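PDB 1A76: FLAP endonuclease-1 protein from Methanocaldococcus jannaschii, which cuts 5' flaps and trims DNA from 5' ends as a magnesium-dependent, structure-specific nuclease in DNA replication and repair. Local coordinates for residues 60-63 / 64-68; 130-133 / 134-138; 199-202 / 203-207; 215-218 / 219-223; 237-240 / 241-245. All blocks are in the same frame, centred on the assembly; numbering follows the deposited sequence.

Interaction 1 of 5, residues 60-63 / 64-68; sequences GVFY and KTIHL
Thr65 bends back against the turn of helix before it, its hydroxyl giving a short hydrogen bond of 2.5 Å from OG1 to Val61 O. The oxygen is reached in the carbonyl plane, while Thr65 N, 3.3 Å from the same Val61 O, comes from above that plane, so one carbonyl is gripped by two donors of a single residue. Chi1 of -62° makes this possible: OG1 stands beside the backbone N and over the preceding turn. Threonine suits a buried helical position because its hydroxyl can be satisfied by the chain itself. A valine here has no hydroxyl to offer, so Val61 O would probably keep only its backbone donor and Trp77 NE1 would lose its weak partner.

The apolar half of the contact joins Phe62 to Ile66, which lie alongside each other. Ile66 CD1 sits over one face of the phenyl ring, 3.9 Å from its centroid, a CH-pi contact displaced a little toward the rim. Extended at chi2 (173°), Ile66 carries its end methyl CD1 out over the ring. On the sequence-neighbour side, Phe62 CD2 sits over the centre of the Tyr63 ring, 3.6 Å above its plane. Routine helical bonds, such as Ile66 N to Phe62 O at 3.2 Å, hold the turns together.

Helix 56-70 is thus lined on several sides: Val61 packs on Leu32 and Phe35 of helix 28-38 and on Cys135 and Leu138 of helix 129-142, while Phe62 and Tyr63 face helix 298-315, where Tyr63 meets His304 edge-to-face.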
loop_
_atom_site.group_PDB
_atom_site.type_symbol
_atom_site.label_atom_id
_atom_site.label_comp_id
_atom_site.label_asym_id
_atom_site.label_seq_id
_atom_site.Cartn_x
_atom_site.Cartn_y
_atom_site.Cartn_z
ATOM N N GLY A 60 -2.814 13.817 -4.709
ATOM C CA GLY A 60 -1.583 13.195 -4.257
ATOM C C GLY A 60 -0.898 12.402 -5.361
ATOM O O GLY A 60 0.323 12.443 -5.496
ATOM N N VAL A 61 -1.679 11.679 -6.155
ATOM C CA VAL A 61 -1.128 10.879 -7.241
ATOM C C VAL A 61 -0.324 11.753 -8.210
ATOM O O VAL A 61 0.820 11.446 -8.569
ATOM C CB VAL A 61 -2.271 10.167 -8.012
ATOM C CG1 VAL A 61 -1.745 9.535 -9.291
ATOM C CG2 VAL A 61 -2.903 9.121 -7.123
ATOM N N PHE A 62 -0.936 12.853 -8.626
ATOM C CA PHE A 62 -0.330 13.783 -9.570
ATOM C C PHE A 62 0.890 14.496 -9.005
ATOM O O PHE A 62 2.006 14.278 -9.472
ATOM C CB PHE A 62 -1.379 14.808 -10.013
ATOM C CG PHE A 62 -0.904 15.748 -11.088
ATOM C CD1 PHE A 62 -0.606 15.276 -12.366
ATOM C CD2 PHE A 62 -0.763 17.110 -10.820
ATOM C CE1 PHE A 62 -0.175 16.142 -13.361
ATOM C CE2 PHE A 62 -0.332 17.995 -11.811
ATOM C CZ PHE A 62 -0.036 17.509 -13.088
ATOM N N TYR A 63 0.671 15.338 -7.999
ATOM C CA TYR A 63 1.736 16.121 -7.377
ATOM C C TYR A 63 2.812 15.336 -6.644
ATOM O O TYR A 63 3.997 15.686 -6.734
ATOM C CB TYR A 63 1.135 17.168 -6.425
ATOM C CG TYR A 63 0.344 18.226 -7.162
ATOM C CD1 TYR A 63 0.985 19.138 -8.002
ATOM C CD2 TYR A 63 -1.045 18.268 -7.084
ATOM C CE1 TYR A 63 0.267 20.060 -8.749
ATOM C CE2 TYR A 63 -1.778 19.190 -7.830
ATOM C CZ TYR A 63 -1.114 20.079 -8.661
ATOM O OH TYR A 63 -1.825 20.960 -9.431
ATOM N N LYS A 64 2.412 14.291 -5.918
ATOM C CA LYS A 64 3.378 13.479 -5.187
ATOM C C LYS A 64 4.285 12.745 -6.160
ATOM O O LYS A 64 5.492 12.693 -5.960
ATOM C CB LYS A 64 2.679 12.453 -4.287
ATOM C CG LYS A 64 3.312 12.276 -2.921
ATOM C CD LYS A 64 3.301 13.587 -2.140
ATOM C CE LYS A 64 4.677 13.888 -1.557
ATOM N NZ LYS A 64 4.598 14.519 -0.204
ATOM N N THR A 65 3.706 12.180 -7.214
ATOM C CA THR A 65 4.499 11.462 -8.206
ATOM C C THR A 65 5.506 12.390 -8.911
ATOM O O THR A 65 6.657 12.000 -9.138
ATOM C CB THR A 65 3.594 10.777 -9.269
ATOM O OG1 THR A 65 2.747 9.809 -8.636
ATOM C CG2 THR A 65 4.442 10.070 -10.323
ATOM N N ILE A 66 5.083 13.605 -9.254
ATOM C CA ILE A 66 5.984 14.553 -9.918
ATOM C C ILE A 66 7.082 14.983 -8.944
ATOM O O ILE A 66 8.247 15.111 -9.324
ATOM C CB ILE A 66 5.220 15.814 -10.439
ATOM C CG1 ILE A 66 4.314 15.431 -11.611
ATOM C CG2 ILE A 66 6.212 16.876 -10.926
ATOM C CD1 ILE A 66 3.395 16.563 -12.100
ATOM N N HIS A 67 6.704 15.186 -7.686
ATOM C CA HIS A 67 7.635 15.596 -6.636
ATOM C C HIS A 67 8.791 14.582 -6.560
ATOM O O HIS A 67 9.962 14.951 -6.449
ATOM C CB HIS A 67 6.864 15.681 -5.306
ATOM C CG HIS A 67 7.728 15.804 -4.088
ATOM N ND1 HIS A 67 8.520 16.904 -3.841
ATOM C CD2 HIS A 67 7.884 14.981 -3.022
ATOM C CE1 HIS A 67 9.126 16.755 -2.675
ATOM N NE2 HIS A 67 8.757 15.595 -2.158
ATOM N N LEU A 68 8.438 13.305 -6.646
ATOM C CA LEU A 68 9.397 12.205 -6.608
ATOM C C LEU A 68 10.309 12.219 -7.845
ATOM O O LEU A 68 11.532 12.089 -7.736
ATOM C CB LEU A 68 8.638 10.870 -6.546
ATOM C CG LEU A 68 8.612 10.031 -5.259
ATOM C CD1 LEU A 68 8.628 10.904 -4.029
ATOM C CD2 LEU A 68 7.377 9.134 -5.280
#

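Interaction 2 of 5, residues 130-133 / 134-138; sequences KMVE and NCKYL
Lys136 reaches back to Glu133 in a salt bridge, NZ lying 3.1 Å from Glu133 OE1 and meeting that oxygen nearly along its C-O bond. The two chains run side by side and point the same way. Lys136 is extended beyond CG, whereas Glu133 is bent at chi2 (20°), which brings its carboxylate to the lysine. The aliphatic part also touches: Lys136 CD is 3.3 Å from Glu133 OE1. The ammonium's strongest partner is Glu82, and it also bridges to Glu148, so it ties three acids together and probably offsets the closeness of the Glu82 and Glu133 carboxylates. A methionine in its place would probably leave these three carboxylates without their shared positive mate and allow Glu82 and Glu133 to push apart.

All of this belongs to helix 129-142 of the I-domain, built on ordinary i to i+4 bonds, among them Asn134 N to Lys130 O at 2.9 Å and Tyr137 N to Glu133 O at 3.0 Å. Val132, with its branched side chain directed to the protein interior, comes within about 7 Å of the side chain of Asp80, predicted to bind magnesium.

On the outer side the contact is between an alkyl chain and an amide. Lys130 passes across Asn134, and its CE rests 3.4 Å from both ND2 and OD1 of Asn134. A long lysine suits this exposed place, since its methylenes can pass beside the amide.

Apolar and sulfur-bearing residues fill the inner side: Met131 and Cys135 pack on Tyr58 of helix 56-70, Val132 meets Met29 of helix 28-38, and Leu138 touches Phe289 and Leu290 of helix 283-292.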
loop_
_atom_site.group_PDB
_atom_site.type_symbol
_atom_site.label_atom_id
_atom_site.label_comp_id
_atom_site.label_asym_id
_atom_site.label_seq_id
_atom_site.Cartn_x
_atom_site.Cartn_y
_atom_site.Cartn_z
ATOM N N LYS A 130 -14.178 2.897 -8.100
ATOM C CA LYS A 130 -14.197 3.874 -9.185
ATOM C C LYS A 130 -13.089 4.914 -9.013
ATOM O O LYS A 130 -12.462 5.329 -9.987
ATOM C CB LYS A 130 -15.543 4.594 -9.238
ATOM C CG LYS A 130 -15.533 5.870 -10.082
ATOM C CD LYS A 130 -15.120 5.562 -11.525
ATOM C CE LYS A 130 -15.312 6.761 -12.448
ATOM N NZ LYS A 130 -15.575 6.341 -13.852
ATOM N N MET A 131 -12.874 5.350 -7.778
ATOM C CA MET A 131 -11.836 6.334 -7.484
ATOM C C MET A 131 -10.471 5.716 -7.736
ATOM O O MET A 131 -9.569 6.371 -8.256
ATOM C CB MET A 131 -11.924 6.799 -6.034
ATOM C CG MET A 131 -10.941 7.913 -5.706
ATOM S SD MET A 131 -10.941 8.407 -3.978
ATOM C CE MET A 131 -12.567 9.191 -3.822
ATOM N N VAL A 132 -10.339 4.448 -7.358
ATOM C CA VAL A 132 -9.108 3.693 -7.561
ATOM C C VAL A 132 -8.871 3.542 -9.064
ATOM O O VAL A 132 -7.751 3.668 -9.545
ATOM C CB VAL A 132 -9.202 2.270 -6.937
ATOM C CG1 VAL A 132 -7.950 1.468 -7.282
ATOM C CG2 VAL A 132 -9.382 2.371 -5.423
ATOM N N GLU A 133 -9.934 3.251 -9.807
ATOM C CA GLU A 133 -9.798 3.097 -11.252
ATOM C C GLU A 133 -9.389 4.446 -11.879
ATOM O O GLU A 133 -8.579 4.479 -12.801
ATOM C CB GLU A 133 -11.111 2.586 -11.853
ATOM C CG GLU A 133 -11.352 1.053 -11.757
ATOM C CD GLU A 133 -10.523 0.330 -10.688
ATOM O OE1 GLU A 133 -9.370 -0.058 -10.973
ATOM O OE2 GLU A 133 -11.031 0.130 -9.560
ATOM N N ASN A 134 -9.943 5.540 -11.362
ATOM C CA ASN A 134 -9.641 6.899 -11.831
ATOM C C ASN A 134 -8.167 7.257 -11.580
ATOM O O ASN A 134 -7.544 7.979 -12.359
ATOM C CB ASN A 134 -10.536 7.915 -11.114
ATOM C CG ASN A 134 -11.908 8.064 -11.766
ATOM O OD1 ASN A 134 -12.808 8.713 -11.212
ATOM N ND2 ASN A 134 -12.073 7.479 -12.938
ATOM N N CYS A 135 -7.616 6.747 -10.484
ATOM C CA CYS A 135 -6.221 6.994 -10.146
ATOM C C CYS A 135 -5.311 6.271 -11.140
ATOM O O CYS A 135 -4.281 6.796 -11.550
ATOM C CB CYS A 135 -5.934 6.509 -8.725
ATOM S SG CYS A 135 -6.549 7.643 -7.453
ATOM N N LYS A 136 -5.705 5.066 -11.529
ATOM C CA LYS A 136 -4.929 4.290 -12.488
ATOM C C LYS A 136 -4.964 5.000 -13.836
ATOM O O LYS A 136 -3.965 5.054 -14.540
ATOM C CB LYS A 136 -5.516 2.881 -12.632
ATOM C CG LYS A 136 -5.449 2.044 -11.369
ATOM C CD LYS A 136 -6.171 0.719 -11.589
ATOM C CE LYS A 136 -5.757 -0.338 -10.576
ATOM N NZ LYS A 136 -6.691 -1.515 -10.609
ATOM N N TYR A 137 -6.127 5.531 -14.196
ATOM C CA TYR A 137 -6.290 6.242 -15.464
ATOM C C TYR A 137 -5.384 7.464 -15.476
ATOM O O TYR A 137 -4.712 7.750 -16.468
ATOM C CB TYR A 137 -7.745 6.685 -15.641
ATOM C CG TYR A 137 -7.989 7.616 -16.825
ATOM C CD1 TYR A 137 -7.654 7.225 -18.124
ATOM C CD2 TYR A 137 -8.580 8.876 -16.646
ATOM C CE1 TYR A 137 -7.903 8.063 -19.222
ATOM C CE2 TYR A 137 -8.834 9.724 -17.747
ATOM C CZ TYR A 137 -8.492 9.305 -19.026
ATOM O OH TYR A 137 -8.741 10.112 -20.115
ATOM N N LEU A 138 -5.372 8.188 -14.362
ATOM C CA LEU A 138 -4.549 9.382 -14.244
ATOM C C LEU A 138 -3.073 9.024 -14.419
ATOM O O LEU A 138 -2.320 9.744 -15.080
ATOM C CB LEU A 138 -4.781 10.049 -12.880
ATOM C CG LEU A 138 -3.884 11.241 -12.509
ATOM C CD1 LEU A 138 -4.050 12.355 -13.531
ATOM C CD2 LEU A 138 -4.226 11.734 -11.100
#

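Interaction 3 of 5, residues 199-202 / 203-207; sequences ELNE and VLEDL
Val203 N bonds to Glu199 O at 3.1 Å and Leu204 N to Leu200 O at 3.0 Å, the second pair almost straight (N-H...O 175°), and the same i to i+4 pattern runs on through Glu205 and Asp206. Leu200 and Leu204 pass across one another, Leu204 CD1 lying 4.1 Å from Leu200 CG. With CG of Leu200 anti to its backbone nitrogen (chi1 -175°), the branched end comes forward to meet the next turn. Leucine suits both places: Leu200 is buried against Leu177, and Leu204 lays its two methyls against it. Val203, with branches close to the backbone, packs on Ile9.

The solvent-facing side is acidic. Glu202 OE2 and Asp206 OD2 stand only 3.8 Å apart with their carboxylate planes turned 71° against each other, a pairing of like charges that would probably raise the proton affinity of one of them. Both also lie against Pro10. Beside them, Asn201 and Glu205 run in the same direction, ND2 of the amide 4.1 Å from the CG methylene of Glu205.

Glu199 closes strand 196-199 and occupies the N-cap position, so the chain passes from strand directly into helix 200-207. An acid in the first turn, such as Glu202, probably interacts favourably with the positive end of the helix dipole, as is common at helix N-termini.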
loop_
_atom_site.group_PDB
_atom_site.type_symbol
_atom_site.label_atom_id
_atom_site.label_comp_id
_atom_site.label_asym_id
_atom_site.label_seq_id
_atom_site.Cartn_x
_atom_site.Cartn_y
_atom_site.Cartn_z
ATOM N N GLU A 199 15.783 -1.219 6.792
ATOM C CA GLU A 199 16.469 -2.275 6.047
ATOM C C GLU A 199 16.238 -3.581 6.782
ATOM O O GLU A 199 16.675 -3.729 7.919
ATOM C CB GLU A 199 17.982 -2.007 5.959
ATOM C CG GLU A 199 18.641 -2.682 4.758
ATOM C CD GLU A 199 20.145 -2.872 4.912
ATOM O OE1 GLU A 199 20.784 -2.048 5.601
ATOM O OE2 GLU A 199 20.688 -3.846 4.336
ATOM N N LEU A 200 15.561 -4.522 6.130
ATOM C CA LEU A 200 15.243 -5.823 6.734
ATOM C C LEU A 200 16.468 -6.543 7.315
ATOM O O LEU A 200 16.418 -7.059 8.431
ATOM C CB LEU A 200 14.541 -6.723 5.712
ATOM C CG LEU A 200 14.007 -8.100 6.168
ATOM C CD1 LEU A 200 12.935 -7.942 7.261
ATOM C CD2 LEU A 200 13.421 -8.849 4.967
ATOM N N ASN A 201 17.563 -6.572 6.562
ATOM C CA ASN A 201 18.779 -7.215 7.036
ATOM C C ASN A 201 19.219 -6.605 8.357
ATOM O O ASN A 201 19.635 -7.318 9.260
ATOM C CB ASN A 201 19.912 -7.079 6.018
ATOM C CG ASN A 201 21.054 -8.035 6.299
ATOM O OD1 ASN A 201 20.870 -9.251 6.297
ATOM N ND2 ASN A 201 22.237 -7.492 6.552
ATOM N N GLU A 202 19.134 -5.284 8.464
ATOM C CA GLU A 202 19.524 -4.616 9.698
ATOM C C GLU A 202 18.606 -5.001 10.860
ATOM O O GLU A 202 19.082 -5.240 11.975
ATOM C CB GLU A 202 19.508 -3.100 9.512
ATOM C CG GLU A 202 19.222 -2.327 10.793
ATOM C CD GLU A 202 19.613 -0.868 10.686
ATOM O OE1 GLU A 202 19.019 -0.155 9.853
ATOM O OE2 GLU A 202 20.517 -0.433 11.432
ATOM N N VAL A 203 17.297 -5.045 10.601
ATOM C CA VAL A 203 16.320 -5.410 11.618
ATOM C C VAL A 203 16.658 -6.791 12.183
ATOM O O VAL A 203 16.777 -6.976 13.391
ATOM C CB VAL A 203 14.866 -5.470 11.042
ATOM C CG1 VAL A 203 13.905 -5.973 12.119
ATOM C CG2 VAL A 203 14.418 -4.095 10.572
ATOM N N LEU A 204 16.824 -7.762 11.291
ATOM C CA LEU A 204 17.121 -9.139 11.699
ATOM C C LEU A 204 18.444 -9.314 12.453
ATOM O O LEU A 204 18.491 -10.019 13.463
ATOM C CB LEU A 204 17.087 -10.051 10.468
ATOM C CG LEU A 204 15.844 -9.874 9.591
ATOM C CD1 LEU A 204 15.778 -10.962 8.524
ATOM C CD2 LEU A 204 14.603 -9.926 10.489
ATOM N N GLU A 205 19.511 -8.674 11.972
ATOM C CA GLU A 205 20.819 -8.780 12.617
ATOM C C GLU A 205 20.821 -8.112 13.994
ATOM O O GLU A 205 21.350 -8.667 14.964
ATOM C CB GLU A 205 21.910 -8.154 11.735
ATOM C CG GLU A 205 22.147 -8.882 10.394
ATOM C CD GLU A 205 22.947 -10.174 10.518
ATOM O OE1 GLU A 205 23.174 -10.656 11.650
ATOM O OE2 GLU A 205 23.342 -10.716 9.465
ATOM N N ASP A 206 20.231 -6.924 14.074
ATOM C CA ASP A 206 20.164 -6.188 15.334
ATOM C C ASP A 206 19.333 -6.886 16.402
ATOM O O ASP A 206 19.722 -6.904 17.566
ATOM C CB ASP A 206 19.611 -4.784 15.099
ATOM C CG ASP A 206 20.634 -3.861 14.486
ATOM O OD1 ASP A 206 21.673 -4.380 14.010
ATOM O OD2 ASP A 206 20.404 -2.632 14.472
ATOM N N LEU A 207 18.191 -7.450 16.005
ATOM C CA LEU A 207 17.310 -8.144 16.947
ATOM C C LEU A 207 17.688 -9.618 17.116
ATOM O O LEU A 207 17.183 -10.303 18.005
ATOM C CB LEU A 207 15.848 -8.039 16.489
ATOM C CG LEU A 207 15.140 -6.690 16.698
ATOM C CD1 LEU A 207 13.729 -6.758 16.134
ATOM C CD2 LEU A 207 15.076 -6.354 18.172
#

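Interaction 4 of 5, residues 215-218 / 219-223; sequences IDIA and IFMGT
Ile219 and Ile215 meet one turn apart, Ile219 CD1 touching Ile215 CG2 at 3.9 Å. Ile219 is extended at chi2 (170°), which carries its end methyl back along the helix. A second apolar pair lies on another side of the helix: Ile217 CG2 approaches Met221 SD at 3.8 Å, the two chains running alongside in the same direction. Isoleucine suits these buried places: Ile215 and Ile217 touch with the short CG2 branch, Ile219 with its longer arm. Where the helix ends, small Ala218 is met by Thr223, whose CG2 lies 4.1 Å from Ala218 CB.

Backbone bonds carry the helix to its end. Phe220 N to Asp216 O measures 2.9 Å, and the final one, Gly222 N to Ala218 O, is 2.7 Å. Gly222 then leaves the helix with positive phi (115°); a side chain there would jam against the carbonyl before it, so glycine is required.

Polar ends buried here find partners outside the segments. Asp216 bonds to Tyr258 OH and forms a salt bridge with Lys248, and Thr223 OG1 accepts from Tyr225 N, in the turn that holds Asp224, a ligand of the second magnesium.

The helices 211-221 and 235-244, joined by a glycine-rich loop, are consistent with the helix-3-turn-helix module of flap endonucleases. Helix 211-221 lies amid three others. Phe220 packs between helix 235-244, on Ala238 and Leu241, and helix 247-254, on Val250 and Leu251; Ile219 covers Tyr258 and Ile261 of helix 258-266.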
loop_
_atom_site.group_PDB
_atom_site.type_symbol
_atom_site.label_atom_id
_atom_site.label_comp_id
_atom_site.label_asym_id
_atom_site.label_seq_id
_atom_site.Cartn_x
_atom_site.Cartn_y
_atom_site.Cartn_z
ATOM N N ILE A 215 7.865 -12.667 11.507
ATOM C CA ILE A 215 6.489 -12.968 11.118
ATOM C C ILE A 215 5.723 -13.514 12.343
ATOM O O ILE A 215 4.548 -13.213 12.544
ATOM C CB ILE A 215 6.478 -14.020 9.963
ATOM C CG1 ILE A 215 6.957 -13.368 8.666
ATOM C CG2 ILE A 215 5.064 -14.581 9.735
ATOM C CD1 ILE A 215 7.337 -14.362 7.577
ATOM N N ASP A 216 6.397 -14.309 13.168
ATOM C CA ASP A 216 5.760 -14.857 14.359
ATOM C C ASP A 216 5.409 -13.702 15.308
ATOM O O ASP A 216 4.296 -13.636 15.828
ATOM C CB ASP A 216 6.693 -15.865 15.043
ATOM C CG ASP A 216 6.665 -17.245 14.381
ATOM O OD1 ASP A 216 5.830 -17.477 13.482
ATOM O OD2 ASP A 216 7.487 -18.104 14.765
ATOM N N ILE A 217 6.356 -12.782 15.514
ATOM C CA ILE A 217 6.133 -11.620 16.372
ATOM C C ILE A 217 4.908 -10.878 15.823
ATOM O O ILE A 217 4.016 -10.490 16.577
ATOM C CB ILE A 217 7.356 -10.655 16.368
ATOM C CG1 ILE A 217 8.532 -11.293 17.105
ATOM C CG2 ILE A 217 6.988 -9.337 17.052
ATOM C CD1 ILE A 217 9.867 -10.641 16.799
ATOM N N ALA A 218 4.862 -10.716 14.502
ATOM C CA ALA A 218 3.748 -10.048 13.847
ATOM C C ALA A 218 2.436 -10.770 14.128
ATOM O O ALA A 218 1.411 -10.142 14.429
ATOM C CB ALA A 218 3.989 -9.984 12.342
ATOM N N ILE A 219 2.458 -12.096 14.019
ATOM C CA ILE A 219 1.255 -12.873 14.265
ATOM C C ILE A 219 0.787 -12.677 15.710
ATOM O O ILE A 219 -0.407 -12.491 15.942
ATOM C CB ILE A 219 1.486 -14.367 13.929
ATOM C CG1 ILE A 219 1.609 -14.525 12.399
ATOM C CG2 ILE A 219 0.327 -15.215 14.426
ATOM C CD1 ILE A 219 2.077 -15.902 11.938
ATOM N N PHE A 220 1.715 -12.699 16.669
ATOM C CA PHE A 220 1.383 -12.485 18.088
ATOM C C PHE A 220 0.707 -11.136 18.276
ATOM O O PHE A 220 -0.296 -11.013 18.984
ATOM C CB PHE A 220 2.644 -12.462 18.966
ATOM C CG PHE A 220 3.047 -13.805 19.508
ATOM C CD1 PHE A 220 2.248 -14.467 20.435
ATOM C CD2 PHE A 220 4.249 -14.389 19.120
ATOM C CE1 PHE A 220 2.644 -15.689 20.972
ATOM C CE2 PHE A 220 4.652 -15.605 19.648
ATOM C CZ PHE A 220 3.843 -16.258 20.580
ATOM N N MET A 221 1.286 -10.111 17.668
ATOM C CA MET A 221 0.751 -8.767 17.813
ATOM C C MET A 221 -0.570 -8.648 17.083
ATOM O O MET A 221 -1.450 -7.907 17.510
ATOM C CB MET A 221 1.758 -7.748 17.283
ATOM C CG MET A 221 3.035 -7.675 18.130
ATOM S SD MET A 221 4.333 -6.676 17.378
ATOM C CE MET A 221 3.630 -5.051 17.464
ATOM N N GLY A 222 -0.701 -9.397 15.993
ATOM C CA GLY A 222 -1.926 -9.384 15.212
ATOM C C GLY A 222 -1.726 -8.825 13.817
ATOM O O GLY A 222 -1.266 -7.686 13.657
ATOM N N THR A 223 -2.044 -9.625 12.803
ATOM C CA THR A 223 -1.914 -9.178 11.412
ATOM C C THR A 223 -3.313 -8.897 10.848
ATOM O O THR A 223 -4.308 -8.965 11.570
ATOM C CB THR A 223 -1.209 -10.257 10.511
ATOM O OG1 THR A 223 -2.074 -11.382 10.326
ATOM C CG2 THR A 223 0.091 -10.737 11.145
#

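Interaction 5 of 5, residues 237-240 / 241-245; sequences RAYE and LVRSG
Arg237 and Tyr239 each offer a flat face to the following turn. Leu241 CD2 lies over one face of the Arg237 guanidinium, 3.3 Å above its plane and 3.5 Å from NH1, while Glu240 is met at the edge. There Arg237 NH1 donates to Glu240 OE1 at 2.9 Å in a salt bridge, nearly in the guanidinium plane but on the anti side of the carboxylate. Arginine suits this exposed place: its edge pairs with an acid while its face lies on a leucine. Its bend at chi2 (70°) turns the guanidinium forward over Leu241.

The Tyr239 ring carries Arg243 CG over one face, a CH-pi contact with CG 3.9 Å from the ring centroid. The guanidinium of Arg243 is not stacked; its plane stands 61° from the ring. The ends of both chains converge on one acceptor: Tyr239 OH probably hydrogen-bonds to Leu207 O, to which Arg243 NE makes a weak bond.

Arg243 N to Tyr239 O, 2.9 Å, belongs to the last regular turn. Gly245 closes the helix in a Schellman motif, with positive phi (82°) and Gly245 N 3.0 Å from Val242 O; any side chain would be jammed against the preceding carbonyl.

Helix 235-244 lies beside helix 211-221, Tyr239 on Ile217 and Val242 on Asp213, and beside the loop after helix 200-207, where Tyr239 and Arg243 both touch Ile209.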
loop_
_atom_site.group_PDB
_atom_site.type_symbol
_atom_site.label_atom_id
_atom_site.label_comp_id
_atom_site.label_asym_id
_atom_site.label_seq_id
_atom_site.Cartn_x
_atom_site.Cartn_y
_atom_site.Cartn_z
ATOM N N ARG A 237 6.983 -9.121 24.661
ATOM C CA ARG A 237 6.650 -10.466 25.120
ATOM C C ARG A 237 6.755 -11.493 23.999
ATOM O O ARG A 237 7.206 -12.618 24.212
ATOM C CB ARG A 237 5.234 -10.485 25.716
ATOM C CG ARG A 237 4.680 -11.882 25.977
ATOM C CD ARG A 237 5.382 -12.608 27.146
ATOM N NE ARG A 237 4.687 -13.858 27.458
ATOM C CZ ARG A 237 5.275 -14.968 27.893
ATOM N NH1 ARG A 237 6.591 -15.008 28.081
ATOM N NH2 ARG A 237 4.543 -16.052 28.115
ATOM N N ALA A 238 6.348 -11.094 22.801
ATOM C CA ALA A 238 6.388 -11.972 21.644
ATOM C C ALA A 238 7.835 -12.272 21.250
ATOM O O ALA A 238 8.185 -13.413 20.935
ATOM C CB ALA A 238 5.636 -11.325 20.492
ATOM N N TYR A 239 8.671 -11.240 21.288
ATOM C CA TYR A 239 10.092 -11.368 20.955
ATOM C C TYR A 239 10.750 -12.273 22.003
ATOM O O TYR A 239 11.655 -13.047 21.699
ATOM C CB TYR A 239 10.741 -9.977 20.968
ATOM C CG TYR A 239 12.248 -9.951 20.776
ATOM C CD1 TYR A 239 12.821 -10.188 19.524
ATOM C CD2 TYR A 239 13.097 -9.652 21.841
ATOM C CE1 TYR A 239 14.210 -10.122 19.340
ATOM C CE2 TYR A 239 14.485 -9.584 21.669
ATOM C CZ TYR A 239 15.037 -9.815 20.415
ATOM O OH TYR A 239 16.407 -9.697 20.246
ATOM N N GLU A 240 10.261 -12.182 23.239
ATOM C CA GLU A 240 10.777 -12.989 24.340
ATOM C C GLU A 240 10.494 -14.471 24.091
ATOM O O GLU A 240 11.357 -15.322 24.315
ATOM C CB GLU A 240 10.125 -12.521 25.646
ATOM C CG GLU A 240 10.392 -13.372 26.872
ATOM C CD GLU A 240 9.806 -12.736 28.117
ATOM O OE1 GLU A 240 8.597 -12.917 28.341
ATOM O OE2 GLU A 240 10.543 -12.050 28.857
ATOM N N LEU A 241 9.283 -14.773 23.621
ATOM C CA LEU A 241 8.878 -16.151 23.339
ATOM C C LEU A 241 9.627 -16.678 22.121
ATOM O O LEU A 241 9.986 -17.848 22.052
ATOM C CB LEU A 241 7.358 -16.227 23.099
ATOM C CG LEU A 241 6.478 -15.972 24.333
ATOM C CD1 LEU A 241 5.011 -15.778 23.920
ATOM C CD2 LEU A 241 6.636 -17.142 25.316
ATOM N N VAL A 242 9.864 -15.803 21.154
ATOM C CA VAL A 242 10.594 -16.187 19.957
ATOM C C VAL A 242 12.041 -16.549 20.303
ATOM O O VAL A 242 12.531 -17.605 19.899
ATOM C CB VAL A 242 10.580 -15.044 18.910
ATOM C CG1 VAL A 242 11.822 -15.125 18.013
ATOM C CG2 VAL A 242 9.303 -15.137 18.075
ATOM N N ARG A 243 12.723 -15.692 21.058
ATOM C CA ARG A 243 14.109 -15.962 21.419
ATOM C C ARG A 243 14.232 -17.212 22.292
ATOM O O ARG A 243 15.282 -17.862 22.321
ATOM C CB ARG A 243 14.715 -14.752 22.140
ATOM C CG ARG A 243 14.894 -13.534 21.241
ATOM C CD ARG A 243 15.647 -13.895 19.960
ATOM N NE ARG A 243 16.923 -13.191 19.861
ATOM C CZ ARG A 243 18.001 -13.489 20.577
ATOM N NH1 ARG A 243 17.968 -14.481 21.451
ATOM N NH2 ARG A 243 19.114 -12.786 20.429
ATOM N N SER A 244 13.152 -17.558 22.987
ATOM C CA SER A 244 13.159 -18.735 23.850
ATOM C C SER A 244 12.965 -20.021 23.069
ATOM O O SER A 244 13.221 -21.101 23.582
ATOM C CB SER A 244 12.076 -18.623 24.920
ATOM O OG SER A 244 12.487 -17.713 25.915
ATOM N N GLY A 245 12.502 -19.902 21.832
ATOM C CA GLY A 245 12.300 -21.079 21.010
ATOM C C GLY A 245 11.001 -21.827 21.233
ATOM O O GLY A 245 10.915 -23.009 20.908
#

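Overall arrangement
The five contacts follow in series along the chain and form two groups. Interactions 1 and 2, centres 15 Å apart, lie on helices 56-70 (N-domain) and 129-142 (I-domain) and touch through Val61 with Leu138 and Cys135. Interactions 3, 4 and 5 follow on helices 200-207, 211-221 and 235-244 of the I-domain, with centres 12 to 17 Å apart; interaction 5 touches both others, though 3 and 4 stay about 6 Å apart at nearest atoms. Interactions 1 and 4, centres 33 Å apart, lie on opposite sides of the chain's centre. Predicted and experimental magnesium ligands come from both domains; the Val132 and Thr223 side chains lie about 11 and 8 Å from bound manganese.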